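Local coordinates for protein PadR family transcriptional regulator (Streptococcus pneumoniae, PDB 5ZQH) that probably binds operator DNA as a dimer through winged helix-turn-helix domains and thereby regulates transcription, as PadR-family proteins do, at residues E21-G24 against Y25-V28; T43-P46 against L47-K50; K6-L9 against E10-L14. All blocks are in the same frame, centred on the assembly; numbering follows the deposited sequence.

Interaction 1 of 3, residues E21-G24 against Y25-V28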
ATOM      1  N   GLU A  21      -8.026  -0.668  22.953  1.00  7.85           N
ATOM      2  CA  GLU A  21      -8.138  -2.120  23.009  1.00  7.97           C
ATOM      3  C   GLU A  21      -9.521  -2.556  22.494  1.00  8.02           C
ATOM      4  O   GLU A  21     -10.548  -2.192  23.082  1.00  8.05           O
ATOM      5  CB  GLU A  21      -7.946  -2.535  24.468  1.00  8.00           C
ATOM      6  CG  GLU A  21      -7.513  -3.966  24.702  1.00  8.05           C
ATOM      7  CD  GLU A  21      -7.153  -4.228  26.153  1.00  8.08           C
ATOM      8  OE1 GLU A  21      -6.502  -3.352  26.779  1.00  8.08           O
ATOM      9  OE2 GLU A  21      -7.524  -5.313  26.669  1.00  8.09           O
ATOM     10  N   ARG A  22      -9.540  -3.308  21.390  1.00  8.06           N
ATOM     11  CA  ARG A  22     -10.791  -3.679  20.705  1.00  8.11           C
ATOM     12  C   ARG A  22     -10.910  -5.168  20.387  1.00  8.10           C
ATOM     13  O   ARG A  22      -9.905  -5.821  20.090  1.00  8.13           O
ATOM     14  CB  ARG A  22     -10.933  -2.888  19.402  1.00  8.14           C
ATOM     15  CG  ARG A  22     -11.508  -1.490  19.569  1.00  8.21           C
ATOM     16  CD  ARG A  22     -11.899  -0.897  18.224  1.00  8.24           C
ATOM     17  NE  ARG A  22     -12.341   0.491  18.347  1.00  8.25           N
ATOM     18  CZ  ARG A  22     -11.565   1.563  18.195  1.00  8.26           C
ATOM     19  NH1 ARG A  22     -10.270   1.447  17.906  1.00  8.23           N
ATOM     20  NH2 ARG A  22     -12.095   2.770  18.336  1.00  8.27           N
ATOM     21  N   TYR A  23     -12.137  -5.692  20.437  1.00  8.08           N
ATOM     22  CA  TYR A  23     -12.418  -7.051  19.952  1.00  8.06           C
ATOM     23  C   TYR A  23     -12.891  -7.066  18.489  1.00  8.04           C
ATOM     24  O   TYR A  23     -13.286  -6.029  17.950  1.00  8.05           O
ATOM     25  CB  TYR A  23     -13.345  -7.849  20.901  1.00  8.08           C
ATOM     26  CG  TYR A  23     -14.777  -7.375  21.064  1.00  8.08           C
ATOM     27  CD1 TYR A  23     -15.791  -7.822  20.208  1.00  8.07           C
ATOM     28  CD2 TYR A  23     -15.133  -6.521  22.115  1.00  8.09           C
ATOM     29  CE1 TYR A  23     -17.109  -7.402  20.370  1.00  8.06           C
ATOM     30  CE2 TYR A  23     -16.452  -6.102  22.292  1.00  8.06           C
ATOM     31  CZ  TYR A  23     -17.433  -6.538  21.415  1.00  8.06           C
ATOM     32  OH  TYR A  23     -18.733  -6.122  21.584  1.00  8.04           O
ATOM     33  N   GLY A  24     -12.821  -8.246  17.867  1.00  8.00           N
ATOM     34  CA  GLY A  24     -13.092  -8.461  16.440  1.00  7.98           C
ATOM     35  C   GLY A  24     -14.309  -7.786  15.824  1.00  7.97           C
ATOM     36  O   GLY A  24     -14.193  -7.151  14.779  1.00  7.96           O
ATOM     37  N   TYR A  25     -15.467  -7.924  16.473  1.00  7.98           N
ATOM     38  CA  TYR A  25     -16.718  -7.302  16.006  1.00  7.98           C
ATOM     39  C   TYR A  25     -16.620  -5.783  15.986  1.00  8.06           C
ATOM     40  O   TYR A  25     -16.992  -5.156  14.991  1.00  8.07           O
ATOM     41  CB  TYR A  25     -17.920  -7.743  16.853  1.00  7.88           C
ATOM     42  CG  TYR A  25     -19.249  -7.102  16.477  1.00  7.84           C
ATOM     43  CD1 TYR A  25     -20.041  -7.636  15.453  1.00  7.82           C
ATOM     44  CD2 TYR A  25     -19.734  -5.972  17.165  1.00  7.80           C
ATOM     45  CE1 TYR A  25     -21.262  -7.062  15.113  1.00  7.79           C
ATOM     46  CE2 TYR A  25     -20.955  -5.390  16.828  1.00  7.78           C
ATOM     47  CZ  TYR A  25     -21.714  -5.943  15.804  1.00  7.79           C
ATOM     48  OH  TYR A  25     -22.925  -5.389  15.461  1.00  7.79           O
ATOM     49  N   GLU A  26     -16.126  -5.202  17.080  1.00  8.14           N
ATOM     50  CA  GLU A  26     -16.076  -3.750  17.192  1.00  8.24           C
ATOM     51  C   GLU A  26     -15.011  -3.097  16.303  1.00  8.32           C
ATOM     52  O   GLU A  26     -15.167  -1.943  15.920  1.00  8.35           O
ATOM     53  CB  GLU A  26     -16.053  -3.260  18.655  1.00  8.23           C
ATOM     54  CG  GLU A  26     -14.857  -3.638  19.513  1.00  8.23           C
ATOM     55  CD  GLU A  26     -14.975  -3.117  20.940  1.00  8.23           C
ATOM     56  OE1 GLU A  26     -16.075  -3.198  21.532  1.00  8.20           O
ATOM     57  OE2 GLU A  26     -13.962  -2.618  21.475  1.00  8.23           O
ATOM     58  N   LEU A  27     -13.968  -3.853  15.950  1.00  8.44           N
ATOM     59  CA  LEU A  27     -12.965  -3.408  14.972  1.00  8.52           C
ATOM     60  C   LEU A  27     -13.532  -3.285  13.561  1.00  8.62           C
ATOM     61  O   LEU A  27     -13.259  -2.293  12.884  1.00  8.62           O
ATOM     62  CB  LEU A  27     -11.724  -4.309  14.973  1.00  8.52           C
ATOM     63  CG  LEU A  27     -10.496  -3.796  15.737  1.00  8.55           C
ATOM     64  CD1 LEU A  27      -9.601  -4.959  16.140  1.00  8.56           C
ATOM     65  CD2 LEU A  27      -9.710  -2.756  14.944  1.00  8.53           C
ATOM     66  N   VAL A  28     -14.319  -4.279  13.133  1.00  8.71           N
ATOM     67  CA  VAL A  28     -14.987  -4.261  11.818  1.00  8.87           C
ATOM     68  C   VAL A  28     -15.932  -3.052  11.707  1.00  9.02           C
ATOM     69  O   VAL A  28     -15.969  -2.379  10.668  1.00  9.03           O
ATOM     70  CB  VAL A  28     -15.722  -5.603  11.516  1.00  8.85           C
ATOM     71  CG1 VAL A  28     -16.517  -5.544  10.213  1.00  8.83           C
ATOM     72  CG2 VAL A  28     -14.731  -6.760  11.457  1.00  8.82           C
TER
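The N-terminal end of helix 24-34 is where Y23, at the N-cap position, meets E26 and L27 of the first turn. The backbone closes that turn: L27 N donates to Y23 O at 3.0 Å, and a weaker bond follows from V28 N to G24 O. The CG of Y23 sits between the backbone N and the carbonyl carbon (chi1 66°), and from there the ring extends over E26. E26 CG lies above the centre of the ring, a CH-pi contact of 4.0 Å to the centroid, and the carboxylate beyond stacks on the ring with the two planes 29° apart. Y25 CB approaches the same ring obliquely, 3.6 Å from Y23 CE1. Glutamate suits the first turn because its negative charge probably interacts well with the positive end of the helix dipole. E26 OE2 packs 3.3 Å from R22 CG and also has a long, weak ion pair with K20. R22 meets E26 through its CB and CG; the charged groups stay apart, with R22 NE 4.7 Å from E26 OE2. R22 CB also touches L27 CG at 3.8 Å, an aliphatic contact suited to an arginine lying beside a buried leucine. The turn joins strand 22-23 to the helix. R22 is backbone-bonded to F73 of strand 69-75, Y72 of that strand meets the Y23 ring edge-to-face, E21 forms a salt bridge with R62 of strand 57-63, and M16 and I17 of helix 3-19 cover L27.

Interaction 2 of 3, residues T43-P46 against L47-K50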
ATOM      1  N   THR A  43     -13.227 -10.925   6.177  1.00 13.67           N
ATOM      2  CA  THR A  43     -11.907 -10.650   5.579  1.00 13.48           C
ATOM      3  C   THR A  43     -10.940  -9.975   6.554  1.00 13.29           C
ATOM      4  O   THR A  43      -9.736  -9.884   6.281  1.00 13.37           O
ATOM      5  CB  THR A  43     -12.040  -9.770   4.320  1.00 13.58           C
ATOM      6  OG1 THR A  43     -13.105  -8.827   4.504  1.00 13.65           O
ATOM      7  CG2 THR A  43     -12.345 -10.627   3.092  1.00 13.64           C
ATOM      8  N   ILE A  44     -11.477  -9.530   7.694  1.00 12.94           N
ATOM      9  CA  ILE A  44     -10.734  -8.785   8.714  1.00 12.59           C
ATOM     10  C   ILE A  44     -10.055  -9.702   9.739  1.00 12.36           C
ATOM     11  O   ILE A  44      -8.895  -9.477  10.100  1.00 12.25           O
ATOM     12  CB  ILE A  44     -11.645  -7.721   9.403  1.00 12.60           C
ATOM     13  CG1 ILE A  44     -12.200  -6.696   8.386  1.00 12.65           C
ATOM     14  CG2 ILE A  44     -10.950  -7.029  10.575  1.00 12.62           C
ATOM     15  CD1 ILE A  44     -11.191  -6.037   7.451  1.00 12.63           C
ATOM     16  N   TYR A  45     -10.773 -10.730  10.196  1.00 12.10           N
ATOM     17  CA  TYR A  45     -10.232 -11.672  11.178  1.00 11.91           C
ATOM     18  C   TYR A  45      -9.007 -12.485  10.690  1.00 11.87           C
ATOM     19  O   TYR A  45      -8.149 -12.804  11.515  1.00 11.92           O
ATOM     20  CB  TYR A  45     -11.316 -12.590  11.760  1.00 11.81           C
ATOM     21  CG  TYR A  45     -11.164 -12.837  13.248  1.00 11.70           C
ATOM     22  CD1 TYR A  45     -10.231 -13.756  13.733  1.00 11.71           C
ATOM     23  CD2 TYR A  45     -11.953 -12.150  14.172  1.00 11.67           C
ATOM     24  CE1 TYR A  45     -10.080 -13.981  15.098  1.00 11.70           C
ATOM     25  CE2 TYR A  45     -11.812 -12.363  15.537  1.00 11.69           C
ATOM     26  CZ  TYR A  45     -10.868 -13.286  15.997  1.00 11.69           C
ATOM     27  OH  TYR A  45     -10.714 -13.516  17.349  1.00 11.65           O
ATOM     28  N   PRO A  46      -8.921 -12.823   9.372  1.00 11.76           N
ATOM     29  CA  PRO A  46      -7.643 -13.350   8.857  1.00 11.70           C
ATOM     30  C   PRO A  46      -6.434 -12.440   9.109  1.00 11.70           C
ATOM     31  O   PRO A  46      -5.357 -12.944   9.462  1.00 11.65           O
ATOM     32  CB  PRO A  46      -7.902 -13.491   7.357  1.00 11.69           C
ATOM     33  CG  PRO A  46      -9.352 -13.786   7.275  1.00 11.69           C
ATOM     34  CD  PRO A  46     -10.003 -13.005   8.380  1.00 11.72           C
ATOM     35  N   LEU A  47      -6.619 -11.123   8.939  1.00 11.67           N
ATOM     36  CA  LEU A  47      -5.589 -10.127   9.263  1.00 11.68           C
ATOM     37  C   LEU A  47      -5.259 -10.092  10.767  1.00 11.71           C
ATOM     38  O   LEU A  47      -4.078 -10.081  11.144  1.00 11.74           O
ATOM     39  CB  LEU A  47      -5.982  -8.734   8.741  1.00 11.71           C
ATOM     40  CG  LEU A  47      -5.143  -7.497   9.103  1.00 11.67           C
ATOM     41  CD1 LEU A  47      -3.746  -7.564   8.491  1.00 11.65           C
ATOM     42  CD2 LEU A  47      -5.864  -6.224   8.681  1.00 11.62           C
ATOM     43  N   LEU A  48      -6.294 -10.094  11.610  1.00 11.76           N
ATOM     44  CA  LEU A  48      -6.127 -10.169  13.062  1.00 11.84           C
ATOM     45  C   LEU A  48      -5.393 -11.440  13.479  1.00 11.96           C
ATOM     46  O   LEU A  48      -4.544 -11.397  14.370  1.00 12.09           O
ATOM     47  CB  LEU A  48      -7.474 -10.065  13.792  1.00 11.78           C
ATOM     48  CG  LEU A  48      -8.278  -8.757  13.737  1.00 11.78           C
ATOM     49  CD1 LEU A  48      -9.644  -8.959  14.384  1.00 11.69           C
ATOM     50  CD2 LEU A  48      -7.543  -7.596  14.396  1.00 11.72           C
ATOM     51  N   GLN A  49      -5.717 -12.553  12.818  1.00 12.06           N
ATOM     52  CA  GLN A  49      -5.063 -13.848  13.030  1.00 12.23           C
ATOM     53  C   GLN A  49      -3.558 -13.772  12.733  1.00 12.20           C
ATOM     54  O   GLN A  49      -2.751 -14.286  13.510  1.00 12.12           O
ATOM     55  CB  GLN A  49      -5.719 -14.918  12.150  1.00 12.37           C
ATOM     56  CG  GLN A  49      -5.670 -16.335  12.699  1.00 12.65           C
ATOM     57  CD  GLN A  49      -7.049 -16.916  12.965  1.00 12.80           C
ATOM     58  OE1 GLN A  49      -7.952 -16.833  12.123  1.00 13.03           O
ATOM     59  NE2 GLN A  49      -7.215 -17.526  14.131  1.00 12.83           N
ATOM     60  N   LYS A  50      -3.209 -13.117  11.617  1.00 12.22           N
ATOM     61  CA  LYS A  50      -1.829 -12.941  11.162  1.00 12.28           C
ATOM     62  C   LYS A  50      -0.997 -12.108  12.137  1.00 12.45           C
ATOM     63  O   LYS A  50       0.107 -12.514  12.505  1.00 12.42           O
ATOM     64  CB  LYS A  50      -1.795 -12.335   9.756  1.00 12.25           C
ATOM     65  CG  LYS A  50      -0.424 -12.353   9.078  1.00 12.25           C
ATOM     66  CD  LYS A  50      -0.522 -12.011   7.598  1.00 12.27           C
ATOM     67  CE  LYS A  50      -0.511 -10.510   7.353  1.00 12.37           C
ATOM     68  NZ  LYS A  50      -1.539 -10.105   6.351  1.00 12.35           N
TER
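Y45 O accepts a hydrogen bond from Q49 N at 2.8 Å, the shortest of three successive i to i+4 bonds that wind the start of helix 45-53. The other two run from K50 N to P46 O at 3.0 Å and from L48 N to I44 O at 3.1 Å. Proline is at home in P46's place: the first turn of a helix asks for no backbone N-H, and P46 still supplies its carbonyl. The Y45 ring is framed by the next turn. With L48 CG anti to its own carbonyl carbon (chi1 -66°), the side chain turns back toward Y45 and sets CD1 over one face of the ring, 3.9 Å from Y45 CD2, the two side chains crossing at about a right angle. The same CD1 makes a loose contact with I44 CG2 at 4.5 Å. Q49 OE1 instead comes to the ring edge, 4.2 Å from Y45 CD1, with the amide plane turned 64° from the ring; a bend at chi2 (118°) carries the amide there. L47, buried, faces E10 and V13 of helix 3-19, while I44 packs on L31 of helix 24-34. The chemistry is thus split: I44, L47 and L48 give apolar surface to the core, whereas T43, Y45, P46, Q49 and K50 are exposed. A largely polar outer face of this kind is consistent with the DNA-reading role of the recognition helix, which this helix's place in the winged helix-turn-helix order suggests.

Interaction 3 of 3, residues K6-L9 against E10-L14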
ATOM      1  N   LYS A   6      -4.147  -3.771   1.136  1.00  5.14           N
ATOM      2  CA  LYS A   6      -3.699  -4.617   2.252  1.00  5.22           C
ATOM      3  C   LYS A   6      -2.778  -3.872   3.216  1.00  5.26           C
ATOM      4  O   LYS A   6      -2.926  -3.993   4.431  1.00  5.27           O
ATOM      5  CB  LYS A   6      -3.009  -5.883   1.736  1.00  5.23           C
ATOM      6  CG  LYS A   6      -3.964  -6.998   1.362  1.00  5.27           C
ATOM      7  CD  LYS A   6      -3.356  -7.913   0.311  1.00  5.26           C
ATOM      8  CE  LYS A   6      -4.258  -9.107   0.042  1.00  5.26           C
ATOM      9  NZ  LYS A   6      -3.776  -9.909  -1.116  1.00  5.27           N
ATOM     10  N   GLY A   7      -1.849  -3.096   2.662  1.00  5.32           N
ATOM     11  CA  GLY A   7      -0.933  -2.272   3.444  1.00  5.41           C
ATOM     12  C   GLY A   7      -1.657  -1.232   4.277  1.00  5.46           C
ATOM     13  O   GLY A   7      -1.310  -1.021   5.444  1.00  5.47           O
ATOM     14  N   VAL A   8      -2.672  -0.601   3.679  1.00  5.51           N
ATOM     15  CA  VAL A   8      -3.464   0.430   4.362  1.00  5.59           C
ATOM     16  C   VAL A   8      -4.282  -0.149   5.530  1.00  5.64           C
ATOM     17  O   VAL A   8      -4.145   0.350   6.664  1.00  5.68           O
ATOM     18  CB  VAL A   8      -4.312   1.295   3.386  1.00  5.58           C
ATOM     19  CG1 VAL A   8      -5.315   2.164   4.134  1.00  5.58           C
ATOM     20  CG2 VAL A   8      -3.405   2.174   2.537  1.00  5.58           C
ATOM     21  N   LEU A   9      -5.096  -1.188   5.281  1.00  5.69           N
ATOM     22  CA  LEU A   9      -5.859  -1.800   6.388  1.00  5.75           C
ATOM     23  C   LEU A   9      -5.005  -2.409   7.495  1.00  5.76           C
ATOM     24  O   LEU A   9      -5.437  -2.410   8.649  1.00  5.77           O
ATOM     25  CB  LEU A   9      -7.028  -2.727   5.984  1.00  5.77           C
ATOM     26  CG  LEU A   9      -7.198  -3.650   4.786  1.00  5.79           C
ATOM     27  CD1 LEU A   9      -7.854  -4.963   5.204  1.00  5.79           C
ATOM     28  CD2 LEU A   9      -8.078  -2.946   3.773  1.00  5.79           C
ATOM     29  N   GLU A  10      -3.809  -2.900   7.158  1.00  5.76           N
ATOM     30  CA  GLU A  10      -2.881  -3.383   8.185  1.00  5.79           C
ATOM     31  C   GLU A  10      -2.545  -2.257   9.156  1.00  5.78           C
ATOM     32  O   GLU A  10      -2.806  -2.378  10.353  1.00  5.76           O
ATOM     33  CB  GLU A  10      -1.603  -3.979   7.596  1.00  5.81           C
ATOM     34  CG  GLU A  10      -0.817  -4.778   8.628  1.00  5.86           C
ATOM     35  CD  GLU A  10       0.585  -5.127   8.179  1.00  5.91           C
ATOM     36  OE1 GLU A  10       1.463  -4.236   8.212  1.00  5.91           O
ATOM     37  OE2 GLU A  10       0.813  -6.305   7.812  1.00  5.94           O
ATOM     38  N   GLY A  11      -1.994  -1.169   8.613  1.00  5.79           N
ATOM     39  CA  GLY A  11      -1.697   0.051   9.363  1.00  5.82           C
ATOM     40  C   GLY A  11      -2.878   0.614  10.130  1.00  5.84           C
ATOM     41  O   GLY A  11      -2.738   0.949  11.309  1.00  5.84           O
ATOM     42  N   CYS A  12      -4.037   0.694   9.467  1.00  5.87           N
ATOM     43  CA  CYS A  12      -5.280   1.198  10.088  1.00  5.89           C
ATOM     44  C   CYS A  12      -5.789   0.323  11.240  1.00  5.91           C
ATOM     45  O   CYS A  12      -6.120   0.851  12.300  1.00  5.92           O
ATOM     46  CB  CYS A  12      -6.380   1.441   9.041  1.00  5.87           C
ATOM     47  SG  CYS A  12      -6.037   2.822   7.919  1.00  5.84           S
ATOM     48  N   VAL A  13      -5.832  -0.998  11.031  1.00  5.95           N
ATOM     49  CA  VAL A  13      -6.199  -1.978  12.091  1.00  6.00           C
ATOM     50  C   VAL A  13      -5.245  -1.904  13.297  1.00  6.03           C
ATOM     51  O   VAL A  13      -5.687  -1.881  14.447  1.00  6.04           O
ATOM     52  CB  VAL A  13      -6.353  -3.428  11.529  1.00  5.99           C
ATOM     53  CG1 VAL A  13      -6.277  -4.495  12.615  1.00  5.97           C
ATOM     54  CG2 VAL A  13      -7.666  -3.566  10.774  1.00  5.99           C
ATOM     55  N   LEU A  14      -3.947  -1.860  13.010  1.00  6.10           N
ATOM     56  CA  LEU A  14      -2.895  -1.672  14.011  1.00  6.17           C
ATOM     57  C   LEU A  14      -3.046  -0.371  14.817  1.00  6.20           C
ATOM     58  O   LEU A  14      -2.930  -0.392  16.049  1.00  6.20           O
ATOM     59  CB  LEU A  14      -1.518  -1.742  13.337  1.00  6.18           C
ATOM     60  CG  LEU A  14      -0.474  -2.840  13.619  1.00  6.20           C
ATOM     61  CD1 LEU A  14      -1.010  -4.111  14.269  1.00  6.18           C
ATOM     62  CD2 LEU A  14       0.311  -3.155  12.350  1.00  6.19           C
TER
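C12 SG packs 3.9 Å from V8 CG1, one turn apart on the same side of helix 3-19. The small thiol is a good fit for a buried position, and its chi1 of -69°, beside the backbone N, points it back along the helix to the valine. The backbone ties the same two residues, C12 N donating to V8 O at 2.8 Å. One step along, V13 N bonds to L9 O, also at 2.8 Å, and V13 CG2 rests 3.3 Å from that same carbonyl oxygen. Regular bonds from E10 N to K6 O and from G11 N to G7 O continue the i to i+4 series; the two glycines, a turn apart, are buried and keep their stripe of the helix slim. Further out, E10 and L14 meet W56, and V8 touches W90 of helix 77-101. V97 and I100 of the second subunit pack on V8 and C12 respectively. A first helix of the winged-helix domain packed against the partner's C-terminal helix is consistent with PadR-type dimers.

How the interactions relate
The three contacts follow one another along the chain as interaction 3, then 1, then 2: interactions 3 and 2 within helices 3-19 and 45-53, and interaction 1 at the start of helix 24-34. These helices pack together as the helical part of the winged-helix domain. Interaction 2 is the middle neighbour, its centre about 11 Å from the centres of both others, which lie about 14 Å apart. L48 makes much of the junction: its CD2 is 3.8 Å from L27 CD1 of interaction 1 and 3.8 Å from V13 CG1 of interaction 3. V28 CG2 adds a contact of 3.8 Å to I44 CB. Interaction 3 touches the second subunit; through helix 3-19 the presumed recognition helix is probably connected to the dimer interface.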